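Local coordinates for chitinase A (Pteris ryukyuensis, PDB 4RL3), which probably hydrolyses the glycosidic linkages of chitin through this family 18 catalytic domain, which is one piece of a longer fern protein, at residues Y52-N55 / S56-T59; S106-S109 / L110-Y114; Q144-N148 / N149-V153; Y200-A203 / A204-G208; G223-P226 / S227-L230. All blocks are in the same frame, centred on the assembly; numbering follows the deposited sequence.

How the contacts relate
In this barrel domain contact 2 touches both contact 1 and contact 3, which do not touch each other, their nearest atoms being about 12 Å apart. Contact 1 meets contact 2, centres 14 Å apart, where N55 ND2 lies 3.1 Å from Y114 OH in a probable hydrogen bond. Contact 2 in turn packs on contact 3, centres 12 Å apart, T108 OG1 lying 3.3 Å from L145 CD2. Contacts 4 and 5 belong to later helices of the outer layer; their centres are 19 Å apart and they do not touch, their nearest atoms being about 8 Å apart. Contact 4 lies across the chain's centre from contacts 1 and 2. Contact 5 has its P224 side chain about 13 Å from a bound magnesium ion.

Contact 1 (Y52-N55 / S56-T59); sequences YWQN and SVLT
The indole of W53 presents its edge to L58: NE1 donates to L58 O at 3.2 Å, and this oxygen lies almost exactly in the ring plane, only 4° out of it. Beyond this pair, the indole and the Y114 ring stack edge-to-face. The stretch is the connection between strand 50-51 and helix 60-69 in the (β/α)8 barrel of a family 18 glycosidase, and it folds back on itself, with Q54 and L58 each the centre of an inverse gamma turn. Q54 O accepts from both L58 N and V57 N. The L58 bond is nearly straight and in the carbonyl plane, 2.8 Å from its N to Q54 O, whereas the V57 donor stands above that plane, its N 3.1 Å from Q54 O. With CG set between the backbone N and the carbonyl carbon (chi1 68°), W53 brings CD1 to 3.8 Å from L58 CB. The extended Q54 chain slants across V57, its CD 3.7 Å from V57 CG2, while OE1 is taken by G14 N. At the far end T59 OG1 caps A62 N at the start of the next helix, and its methyl CG2 turns back to lie 3.2 Å from N55 O.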
loop_
_atom_site.group_PDB
_atom_site.type_symbol
_atom_site.label_atom_id
_atom_site.label_comp_id
_atom_site.label_asym_id
_atom_site.label_seq_id
_atom_site.Cartn_x
_atom_site.Cartn_y
_atom_site.Cartn_z
ATOM N N TYR A 52 0.372 5.958 -13.161
ATOM C CA TYR A 52 1.626 5.262 -13.445
ATOM C C TYR A 52 1.554 3.803 -13.002
ATOM O O TYR A 52 2.501 3.256 -12.441
ATOM C CB TYR A 52 2.821 5.998 -12.851
ATOM C CG TYR A 52 2.975 7.383 -13.445
ATOM C CD1 TYR A 52 3.518 7.568 -14.720
ATOM C CD2 TYR A 52 2.542 8.506 -12.751
ATOM C CE1 TYR A 52 3.637 8.831 -15.262
ATOM C CE2 TYR A 52 2.656 9.771 -13.289
ATOM C CZ TYR A 52 3.209 9.928 -14.544
ATOM O OH TYR A 52 3.325 11.196 -15.075
ATOM N N TRP A 53 0.405 3.186 -13.244
ATOM C CA TRP A 53 0.354 1.731 -13.364
ATOM C C TRP A 53 -0.006 1.393 -14.799
ATOM O O TRP A 53 -0.360 2.275 -15.591
ATOM C CB TRP A 53 -0.647 1.088 -12.400
ATOM C CG TRP A 53 -2.095 1.378 -12.681
ATOM C CD1 TRP A 53 -2.956 0.653 -13.462
ATOM C CD2 TRP A 53 -2.863 2.445 -12.130
ATOM N NE1 TRP A 53 -4.213 1.219 -13.439
ATOM C CE2 TRP A 53 -4.181 2.320 -12.626
ATOM C CE3 TRP A 53 -2.572 3.493 -11.250
ATOM C CZ2 TRP A 53 -5.195 3.211 -12.284
ATOM C CZ3 TRP A 53 -3.584 4.374 -10.919
ATOM C CH2 TRP A 53 -4.873 4.227 -11.431
ATOM N N GLN A 54 0.067 0.104 -15.119
ATOM C CA GLN A 54 -0.210 -0.365 -16.472
ATOM C C GLN A 54 -1.708 -0.376 -16.743
ATOM O O GLN A 54 -2.341 -1.438 -16.778
ATOM C CB GLN A 54 0.401 -1.749 -16.705
ATOM C CG GLN A 54 0.454 -2.116 -18.176
ATOM C CD GLN A 54 1.193 -3.414 -18.463
ATOM O OE1 GLN A 54 1.184 -4.354 -17.664
ATOM N NE2 GLN A 54 1.830 -3.479 -19.629
ATOM N N ASN A 55 -2.264 0.820 -16.926
ATOM C CA ASN A 55 -3.716 0.982 -17.010
ATOM C C ASN A 55 -4.330 0.572 -18.347
ATOM O O ASN A 55 -5.558 0.472 -18.451
ATOM C CB ASN A 55 -4.141 2.411 -16.655
ATOM C CG ASN A 55 -3.648 3.446 -17.657
ATOM O OD1 ASN A 55 -2.502 3.406 -18.098
ATOM N ND2 ASN A 55 -4.506 4.394 -17.989
ATOM N N SER A 56 -3.501 0.327 -19.362
ATOM C CA SER A 56 -4.002 -0.291 -20.591
ATOM C C SER A 56 -4.410 -1.750 -20.361
ATOM O O SER A 56 -5.220 -2.297 -21.121
ATOM C CB SER A 56 -2.965 -0.217 -21.703
ATOM O OG SER A 56 -1.827 -0.995 -21.408
ATOM N N VAL A 57 -3.848 -2.355 -19.305
ATOM C CA VAL A 57 -4.153 -3.733 -18.895
ATOM C C VAL A 57 -5.089 -3.734 -17.692
ATOM O O VAL A 57 -6.130 -4.397 -17.702
ATOM C CB VAL A 57 -2.851 -4.509 -18.583
ATOM C CG1 VAL A 57 -3.147 -5.887 -18.014
ATOM C CG2 VAL A 57 -2.010 -4.613 -19.852
ATOM N N LEU A 58 -4.713 -2.974 -16.665
ATOM C CA LEU A 58 -5.506 -2.830 -15.447
ATOM C C LEU A 58 -6.432 -1.640 -15.635
ATOM O O LEU A 58 -6.223 -0.552 -15.103
ATOM C CB LEU A 58 -4.593 -2.680 -14.221
ATOM C CG LEU A 58 -3.603 -3.848 -14.050
ATOM C CD1 LEU A 58 -2.540 -3.593 -12.989
ATOM C CD2 LEU A 58 -4.318 -5.154 -13.745
ATOM N N THR A 59 -7.439 -1.862 -16.463
ATOM C CA THR A 59 -8.379 -0.838 -16.908
ATOM C C THR A 59 -9.530 -0.703 -15.922
ATOM O O THR A 59 -9.706 -1.536 -15.054
ATOM C CB THR A 59 -9.021 -1.269 -18.235
ATOM O OG1 THR A 59 -9.667 -2.531 -18.030
ATOM C CG2 THR A 59 -7.977 -1.401 -19.342
#

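Contact 2 (S106-S109 / L110-Y114); sequences SLTS and LINQY
I111 folds over the L107 carbonyl one turn back: its N donates to L107 O at 2.8 Å, while CG1 rests 3.1 Å from the same oxygen. Its CG1 branch stands beside the backbone N, anti to the carbonyl carbon (chi1 -73°), which is what lays the chain over that carbonyl. Cut back to an alanine, this position would probably open a gap beside L107 and take from I151, on the loop packed against this helix, one of its apolar neighbours. On the neighbouring flank L107 and L110 bring their CD2 methyls together at 4.2 Å, the two chains slanting past each other. Helix 96-114, one of the outer helices of the (β/α)8 barrel, holds these side chains in place by its regular bonds, among them N112 N to T108 O at 3.0 Å and Q113 N to S109 O at 2.9 Å. T108 and N112 run side by side, pointing the same way, with CG2 of T108 3.7 Å from ND2 of N112. Further out, T108 OG1 bonds back to V104 O and S109 OG to S105 O. L107 is backed by L141 of helix 131-147 and by F49, and L110 by I51, while S106 OG bonds to N102 O and accepts from F49 N.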
loop_
_atom_site.group_PDB
_atom_site.type_symbol
_atom_site.label_atom_id
_atom_site.label_comp_id
_atom_site.label_asym_id
_atom_site.label_seq_id
_atom_site.Cartn_x
_atom_site.Cartn_y
_atom_site.Cartn_z
ATOM N N SER A 106 -8.511 15.440 -7.910
ATOM C CA SER A 106 -7.962 14.507 -8.898
ATOM C C SER A 106 -8.087 13.046 -8.477
ATOM O O SER A 106 -8.389 12.194 -9.314
ATOM C CB SER A 106 -6.533 14.841 -9.299
ATOM O OG SER A 106 -5.605 14.630 -8.252
ATOM N N LEU A 107 -7.889 12.742 -7.191
ATOM C CA LEU A 107 -8.059 11.354 -6.742
ATOM C C LEU A 107 -9.529 10.958 -6.677
ATOM O O LEU A 107 -9.869 9.814 -6.952
ATOM C CB LEU A 107 -7.342 11.106 -5.415
ATOM C CG LEU A 107 -5.818 11.095 -5.559
ATOM C CD1 LEU A 107 -5.152 11.124 -4.195
ATOM C CD2 LEU A 107 -5.338 9.889 -6.354
ATOM N N THR A 108 -10.423 11.903 -6.378
ATOM C CA THR A 108 -11.844 11.586 -6.421
ATOM C C THR A 108 -12.228 11.205 -7.846
ATOM O O THR A 108 -12.911 10.205 -8.071
ATOM C CB THR A 108 -12.711 12.744 -5.902
ATOM O OG1 THR A 108 -12.450 12.925 -4.500
ATOM C CG2 THR A 108 -14.202 12.441 -6.086
ATOM N N SER A 109 -11.768 11.983 -8.814
ATOM C CA SER A 109 -12.050 11.669 -10.215
ATOM C C SER A 109 -11.524 10.291 -10.598
ATOM O O SER A 109 -12.222 9.525 -11.253
ATOM C CB SER A 109 -11.445 12.718 -11.125
ATOM O OG SER A 109 -12.020 13.990 -10.862
ATOM N N LEU A 110 -10.300 9.985 -10.169
ATOM C CA LEU A 110 -9.661 8.719 -10.510
ATOM C C LEU A 110 -10.376 7.553 -9.853
ATOM O O LEU A 110 -10.598 6.518 -10.480
ATOM C CB LEU A 110 -8.187 8.743 -10.091
ATOM C CG LEU A 110 -7.339 7.525 -10.460
ATOM C CD1 LEU A 110 -7.177 7.431 -11.970
ATOM C CD2 LEU A 110 -5.983 7.616 -9.772
ATOM N N ILE A 111 -10.729 7.722 -8.584
ATOM C CA ILE A 111 -11.452 6.692 -7.828
ATOM C C ILE A 111 -12.805 6.389 -8.468
ATOM O O ILE A 111 -13.199 5.224 -8.604
ATOM C CB ILE A 111 -11.615 7.128 -6.358
ATOM C CG1 ILE A 111 -10.267 7.018 -5.641
ATOM C CG2 ILE A 111 -12.665 6.285 -5.632
ATOM C CD1 ILE A 111 -10.152 7.851 -4.381
ATOM N N ASN A 112 -13.515 7.429 -8.884
ATOM C CA ASN A 112 -14.787 7.225 -9.563
ATOM C C ASN A 112 -14.613 6.582 -10.931
ATOM O O ASN A 112 -15.417 5.728 -11.300
ATOM C CB ASN A 112 -15.549 8.543 -9.662
ATOM C CG ASN A 112 -16.106 8.975 -8.326
ATOM O OD1 ASN A 112 -16.349 8.142 -7.448
ATOM N ND2 ASN A 112 -16.320 10.281 -8.159
ATOM N N GLN A 113 -13.563 6.952 -11.658
ATOM C CA GLN A 113 -13.315 6.381 -12.979
ATOM C C GLN A 113 -12.988 4.896 -12.923
ATOM O O GLN A 113 -13.474 4.112 -13.750
ATOM C CB GLN A 113 -12.162 7.113 -13.670
ATOM C CG GLN A 113 -11.893 6.621 -15.091
ATOM C CD GLN A 113 -10.655 7.210 -15.717
ATOM O OE1 GLN A 113 -9.895 7.954 -15.084
ATOM N NE2 GLN A 113 -10.425 6.853 -16.982
ATOM N N TYR A 114 -12.140 4.526 -11.966
ATOM C CA TYR A 114 -11.622 3.160 -11.844
ATOM C C TYR A 114 -12.381 2.301 -10.813
ATOM O O TYR A 114 -12.005 1.152 -10.586
ATOM C CB TYR A 114 -10.112 3.187 -11.539
ATOM C CG TYR A 114 -9.294 3.384 -12.800
ATOM C CD1 TYR A 114 -9.152 4.634 -13.366
ATOM C CD2 TYR A 114 -8.674 2.300 -13.432
ATOM C CE1 TYR A 114 -8.443 4.811 -14.537
ATOM C CE2 TYR A 114 -7.950 2.468 -14.597
ATOM C CZ TYR A 114 -7.832 3.722 -15.147
ATOM O OH TYR A 114 -7.130 3.901 -16.325
#

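Contact 3 (Q144-N148 / N149-V153). With EDO (1,2-ethanediol), chain D.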
loop_
_atom_site.group_PDB
_atom_site.type_symbol
_atom_site.label_atom_id
_atom_site.label_comp_id
_atom_site.label_asym_id
_atom_site.label_seq_id
_atom_site.Cartn_x
_atom_site.Cartn_y
_atom_site.Cartn_z
ATOM N N GLN A 144 -10.696 14.446 4.111
ATOM C CA GLN A 144 -11.699 14.879 3.140
ATOM C C GLN A 144 -12.270 13.723 2.320
ATOM O O GLN A 144 -13.477 13.677 2.082
ATOM C CB GLN A 144 -11.135 15.924 2.192
ATOM C CG GLN A 144 -10.942 17.292 2.804
ATOM C CD GLN A 144 -10.744 18.378 1.754
ATOM O OE1 GLN A 144 -11.385 18.380 0.697
ATOM N NE2 GLN A 144 -9.905 19.334 2.071
ATOM N N LEU A 145 -11.427 12.795 1.861
ATOM C CA LEU A 145 -11.951 11.674 1.085
ATOM C C LEU A 145 -12.893 10.815 1.920
ATOM O O LEU A 145 -13.871 10.296 1.381
ATOM C CB LEU A 145 -10.832 10.821 0.496
ATOM C CG LEU A 145 -10.011 11.471 -0.625
ATOM C CD1 LEU A 145 -8.841 10.567 -0.961
ATOM C CD2 LEU A 145 -10.821 11.755 -1.882
ATOM N N LYS A 146 -12.608 10.672 3.217
ATOM C CA LYS A 146 -13.499 9.953 4.122
ATOM C C LYS A 146 -14.802 10.711 4.349
ATOM O O LYS A 146 -15.891 10.128 4.232
ATOM C CB LYS A 146 -12.803 9.655 5.456
ATOM C CG LYS A 146 -11.766 8.540 5.377
ATOM C CD LYS A 146 -12.389 7.174 5.218
ATOM C CE LYS A 146 -11.338 6.071 5.231
ATOM N NZ LYS A 146 -10.799 5.824 6.602
ATOM N N ALA A 147 -14.697 12.001 4.643
ATOM C CA ALA A 147 -15.885 12.813 4.937
ATOM C C ALA A 147 -16.799 12.909 3.717
ATOM O O ALA A 147 -18.038 12.896 3.850
ATOM C CB ALA A 147 -15.476 14.195 5.409
ATOM N N ASN A 148 -16.189 12.965 2.533
ATOM C CA ASN A 148 -16.934 13.057 1.277
ATOM C C ASN A 148 -17.520 11.707 0.837
ATOM O O ASN A 148 -18.174 11.644 -0.200
ATOM C CB ASN A 148 -16.039 13.603 0.154
ATOM C CG ASN A 148 -15.567 15.039 0.388
ATOM O OD1 ASN A 148 -16.034 15.750 1.294
ATOM N ND2 ASN A 148 -14.623 15.478 -0.444
ATOM N N ASN A 149 -17.268 10.643 1.606
ATOM C CA ASN A 149 -17.742 9.287 1.304
ATOM C C ASN A 149 -17.172 8.720 0.005
ATOM O O ASN A 149 -17.809 7.903 -0.668
ATOM C CB ASN A 149 -19.274 9.256 1.307
ATOM C CG ASN A 149 -19.850 9.835 2.585
ATOM O OD1 ASN A 149 -19.458 9.429 3.678
ATOM N ND2 ASN A 149 -20.752 10.805 2.462
ATOM N N VAL A 150 -15.950 9.131 -0.324
ATOM C CA VAL A 150 -15.309 8.741 -1.572
ATOM C C VAL A 150 -14.529 7.423 -1.415
ATOM O O VAL A 150 -14.408 6.637 -2.377
ATOM C CB VAL A 150 -14.365 9.860 -2.078
ATOM C CG1 VAL A 150 -13.586 9.412 -3.304
ATOM C CG2 VAL A 150 -15.149 11.123 -2.400
ATOM N N ILE A 151 -14.005 7.186 -0.213
ATOM C CA ILE A 151 -13.227 5.974 0.090
ATOM C C ILE A 151 -13.720 5.332 1.369
ATOM O O ILE A 151 -14.226 6.021 2.256
ATOM C CB ILE A 151 -11.715 6.266 0.253
ATOM C CG1 ILE A 151 -11.417 7.184 1.458
ATOM C CG2 ILE A 151 -11.138 6.829 -1.046
ATOM C CD1 ILE A 151 -9.940 7.431 1.697
ATOM N N SER A 152 -13.566 4.011 1.446
ATOM C CA SER A 152 -13.825 3.254 2.667
ATOM C C SER A 152 -12.542 2.868 3.397
ATOM O O SER A 152 -12.594 2.557 4.577
ATOM C CB SER A 152 -14.633 1.988 2.367
ATOM O OG SER A 152 -13.941 1.073 1.542
ATOM N N VAL A 153 -11.393 2.880 2.718
ATOM C CA VAL A 153 -10.128 2.418 3.339
ATOM C C VAL A 153 -8.988 3.362 3.006
ATOM O O VAL A 153 -8.746 3.641 1.839
ATOM C CB VAL A 153 -9.744 0.991 2.882
ATOM C CG1 VAL A 153 -8.506 0.480 3.635
ATOM C CG2 VAL A 153 -10.917 0.029 3.053
HETATM C C1 EDO D . -13.267 4.481 9.182
HETATM O O1 EDO D . -12.756 3.962 7.958
HETATM C C2 EDO D . -12.365 5.604 9.677
HETATM O O2 EDO D . -12.457 6.747 8.818
HETATM O O HOH W 1 -16.143 7.397 3.765
#
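A Schellman motif ends helix 131-147, with L145 and V150 as its outer pair and N149, at positive phi (63°), as the residue that turns the chain. V150 N reaches back to L145 O at 2.9 Å, almost in line with the carbonyl bond, and I151 N adds a weak bond to the same oxygen. The inner bond runs from N149 N to K146 O at 3.0 Å, its donor standing well above the carbonyl plane. The apolar contact that goes with this motif is present too: CD2 of L145 lies 3.9 Å from CG1 of V150. One residue on, I151 has CG1 between the backbone N and the carbonyl carbon (chi1 64°), which brings CD1 to 3.7 Å from L145 CB. The K146 chain crosses I151 at about a right angle, its methylenes lying over CG1. A water donates to both K146 O and I151 O, at 2.8 Å each, and so ties the last turn to the departing loop. K146 is bent at chi2 and chi4, and its NZ bonds to both hydroxyl oxygens of an ethanediol, O2 at 2.9 Å and O1 at 3.0 Å. The same ammonium forms a salt bridge with D178, which also binds the diol, and is within hydrogen-bonding reach of V176 O, so its three protons are shared among four oxygens; the diol probably comes from the crystallisation liquor. The loop continues straight into strand 153-156, and the helix end behind it, with its paired backbone bonds and apolar L145-V150 contact, is that of a Schellman motif.

Contact 4 (Y200-A203 / A204-G208); sequences YNTA and ASKYG
The hydroxyl of S205 donates to T202 O, OG to O 2.6 Å, a short bond back into the preceding turn of helix 193-206. OG sits between the backbone N and the carbonyl carbon (chi1 79°), the rotation that lets it reach that oxygen. K206 extends along T202, both pointing the same way, with CE 3.9 Å from T202 CG2, and its NZ goes on to a salt bridge with E163. Without the long chain, as with an alanine, E163 would probably lose this charged mate and the T202 methyl the packing of CE. On another side of the helix Y200 sets CE1 3.9 Å from A204 CB, while its hydroxyl bonds to V213 O. The backbone changes its bonding along the stretch. A204 N donates to Y200 O at 2.8 Å, four residues back, but K206 N to A203 O (3.0 Å, the donor above the carbonyl plane) and Y207 N to A204 O reach only three back. A203 O lies near the plane of the Y207 ring, at its edge, 3.5 Å from Y207 CD2. Y207, packed on Y166 and T167, and K206, through E163, tie this end to helix 163-173 in the outer layer of the (β/α)8 barrel.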
loop_
_atom_site.group_PDB
_atom_site.type_symbol
_atom_site.label_atom_id
_atom_site.label_comp_id
_atom_site.label_asym_id
_atom_site.label_seq_id
_atom_site.Cartn_x
_atom_site.Cartn_y
_atom_site.Cartn_z
ATOM N N TYR A 200 8.322 -7.011 14.165
ATOM C CA TYR A 200 6.911 -6.699 14.070
ATOM C C TYR A 200 6.419 -6.002 15.341
ATOM O O TYR A 200 5.701 -5.006 15.273
ATOM C CB TYR A 200 6.069 -7.961 13.772
ATOM C CG TYR A 200 4.601 -7.612 13.758
ATOM C CD1 TYR A 200 3.867 -7.578 14.942
ATOM C CD2 TYR A 200 3.964 -7.240 12.580
ATOM C CE1 TYR A 200 2.538 -7.205 14.942
ATOM C CE2 TYR A 200 2.636 -6.864 12.575
ATOM C CZ TYR A 200 1.930 -6.854 13.760
ATOM O OH TYR A 200 0.614 -6.451 13.791
ATOM N N ASN A 201 6.789 -6.529 16.508
ATOM C CA ASN A 201 6.404 -5.896 17.765
ATOM C C ASN A 201 6.918 -4.465 17.876
ATOM O O ASN A 201 6.201 -3.571 18.300
ATOM C CB ASN A 201 6.862 -6.747 18.955
ATOM C CG ASN A 201 5.862 -7.832 19.300
ATOM O OD1 ASN A 201 5.030 -7.651 20.197
ATOM N ND2 ASN A 201 5.896 -8.949 18.558
ATOM N N THR A 202 8.147 -4.230 17.447
ATOM C CA THR A 202 8.708 -2.895 17.520
ATOM C C THR A 202 7.958 -1.932 16.602
ATOM O O THR A 202 7.588 -0.822 17.012
ATOM C CB THR A 202 10.203 -2.916 17.173
ATOM O OG1 THR A 202 10.920 -3.641 18.195
ATOM C CG2 THR A 202 10.751 -1.495 17.082
ATOM N N ALA A 203 7.735 -2.347 15.358
ATOM C CA ALA A 203 6.985 -1.512 14.416
ATOM C C ALA A 203 5.563 -1.275 14.902
ATOM O O ALA A 203 5.048 -0.141 14.880
ATOM C CB ALA A 203 6.969 -2.151 13.035
ATOM N N ALA A 204 4.921 -2.331 15.383
ATOM C CA ALA A 204 3.563 -2.193 15.886
ATOM C C ALA A 204 3.488 -1.182 17.039
ATOM O O ALA A 204 2.535 -0.397 17.122
ATOM C CB ALA A 204 3.018 -3.548 16.316
ATOM N N SER A 205 4.501 -1.162 17.907
ATOM C CA SER A 205 4.527 -0.228 19.038
ATOM C C SER A 205 4.529 1.248 18.619
ATOM O O SER A 205 4.111 2.106 19.401
ATOM C CB SER A 205 5.733 -0.508 19.944
ATOM O OG SER A 205 6.921 0.023 19.406
ATOM N N LYS A 206 4.983 1.528 17.395
ATOM C CA LYS A 206 5.071 2.889 16.852
ATOM C C LYS A 206 3.831 3.327 16.083
ATOM O O LYS A 206 3.677 4.521 15.792
ATOM C CB LYS A 206 6.277 2.993 15.911
ATOM C CG LYS A 206 7.604 2.713 16.601
ATOM C CD LYS A 206 8.728 2.504 15.605
ATOM C CE LYS A 206 10.041 2.233 16.325
ATOM N NZ LYS A 206 11.152 1.981 15.368
ATOM N N TYR A 207 2.953 2.368 15.769
ATOM C CA TYR A 207 1.789 2.606 14.910
ATOM C C TYR A 207 0.511 2.080 15.558
ATOM O O TYR A 207 -0.322 1.417 14.918
ATOM C CB TYR A 207 2.021 2.006 13.522
ATOM C CG TYR A 207 3.020 2.813 12.747
ATOM C CD1 TYR A 207 2.636 4.012 12.147
ATOM C CD2 TYR A 207 4.345 2.417 12.637
ATOM C CE1 TYR A 207 3.543 4.780 11.449
ATOM C CE2 TYR A 207 5.259 3.178 11.928
ATOM C CZ TYR A 207 4.842 4.366 11.340
ATOM O OH TYR A 207 5.739 5.147 10.645
ATOM N N GLY A 208 0.373 2.378 16.845
ATOM C CA GLY A 208 -0.886 2.171 17.551
ATOM C C GLY A 208 -1.029 0.862 18.304
ATOM O O GLY A 208 -2.066 0.629 18.926
#

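Contact 5 (G223-P226 / S227-L230); sequences GPAP and STVL
Helix 226-238 starts here, with A225 at the N-cap, P226 as its first residue and P224 and V229 closing a hydrophobic staple. The staple joins the residue before the cap to the fourth of the helix: CB of P224 lies 3.6 Å from CG2 of V229. V229 is turned for this, CG1 anti to the backbone N (chi1 175°) and CG2 beside it, so that CG2 faces back to P224 and also rests 3.5 Å from A225 O. The backbone bonds begin at the cap itself. V229 N gives a nearly straight bond to A225 O at 2.9 Å, and L230 N follows to P226 O at 2.8 Å. P226 suits the first position, where a helix demands no N-H from the residue, and its ring also fixes phi near the helical value. The cap residue is an alanine, so it has no polar side chain to offer the first turn; its methyl instead lies 3.9 Å from T228 OG1, and T228 CB sits 3.3 Å from A225 O. L230 lies over the P226 carbonyl, with CG 3.3 Å from P226 O. P226, V229 and L230 all rest on F217 of strand 215-218, P226 and L230 also meet Y262 of helix 261-271, and V229 touches Y196 of helix 193-206. The stretch leads from strand 215-218 into helix 226-238, and its helix start is typical of a hydrophobic staple with proline at the first helical position.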
loop_
_atom_site.group_PDB
_atom_site.type_symbol
_atom_site.label_atom_id
_atom_site.label_comp_id
_atom_site.label_asym_id
_atom_site.label_seq_id
_atom_site.Cartn_x
_atom_site.Cartn_y
_atom_site.Cartn_z
ATOM N N GLY A 223 14.452 -8.682 1.166
ATOM C CA GLY A 223 13.914 -8.822 2.508
ATOM C C GLY A 223 13.859 -10.238 3.047
ATOM O O GLY A 223 14.360 -11.187 2.418
ATOM N N PRO A 224 13.240 -10.403 4.230
ATOM C CA PRO A 224 13.112 -11.723 4.841
ATOM C C PRO A 224 12.427 -12.713 3.896
ATOM O O PRO A 224 11.498 -12.343 3.183
ATOM C CB PRO A 224 12.269 -11.448 6.085
ATOM C CG PRO A 224 12.499 -10.001 6.397
ATOM C CD PRO A 224 12.599 -9.356 5.050
ATOM N N ALA A 225 12.901 -13.952 3.872
ATOM C CA ALA A 225 12.325 -14.968 3.009
ATOM C C ALA A 225 10.835 -15.152 3.298
ATOM O O ALA A 225 10.431 -15.267 4.451
ATOM C CB ALA A 225 13.061 -16.288 3.197
ATOM N N PRO A 226 10.005 -15.190 2.245
ATOM C CA PRO A 226 8.574 -15.382 2.454
ATOM C C PRO A 226 8.184 -16.559 3.343
ATOM O O PRO A 226 7.292 -16.419 4.183
ATOM C CB PRO A 226 8.044 -15.578 1.028
ATOM C CG PRO A 226 8.947 -14.732 0.211
ATOM C CD PRO A 226 10.308 -14.866 0.841
ATOM N N SER A 227 8.830 -17.718 3.170
ATOM C CA SER A 227 8.505 -18.878 3.991
ATOM C C SER A 227 8.790 -18.604 5.469
ATOM O O SER A 227 8.040 -19.012 6.345
ATOM C CB SER A 227 9.274 -20.116 3.525
ATOM O OG SER A 227 10.668 -19.911 3.594
ATOM N N THR A 228 9.851 -17.852 5.727
ATOM C CA THR A 228 10.219 -17.475 7.091
ATOM C C THR A 228 9.214 -16.480 7.670
ATOM O O THR A 228 8.775 -16.604 8.816
ATOM C CB THR A 228 11.636 -16.898 7.104
ATOM O OG1 THR A 228 12.543 -17.928 6.698
ATOM C CG2 THR A 228 12.019 -16.378 8.493
ATOM N N VAL A 229 8.837 -15.498 6.867
ATOM C CA VAL A 229 7.815 -14.559 7.302
ATOM C C VAL A 229 6.493 -15.264 7.604
ATOM O O VAL A 229 5.827 -14.951 8.598
ATOM C CB VAL A 229 7.591 -13.445 6.259
ATOM C CG1 VAL A 229 6.431 -12.553 6.681
ATOM C CG2 VAL A 229 8.859 -12.631 6.082
ATOM N N LEU A 230 6.108 -16.222 6.758
ATOM C CA LEU A 230 4.867 -16.950 6.976
ATOM C C LEU A 230 4.896 -17.731 8.293
ATOM O O LEU A 230 3.899 -17.779 9.010
ATOM C CB LEU A 230 4.525 -17.840 5.769
ATOM C CG LEU A 230 4.076 -17.029 4.547
ATOM C CD1 LEU A 230 4.244 -17.806 3.250
ATOM C CD2 LEU A 230 2.650 -16.539 4.720
#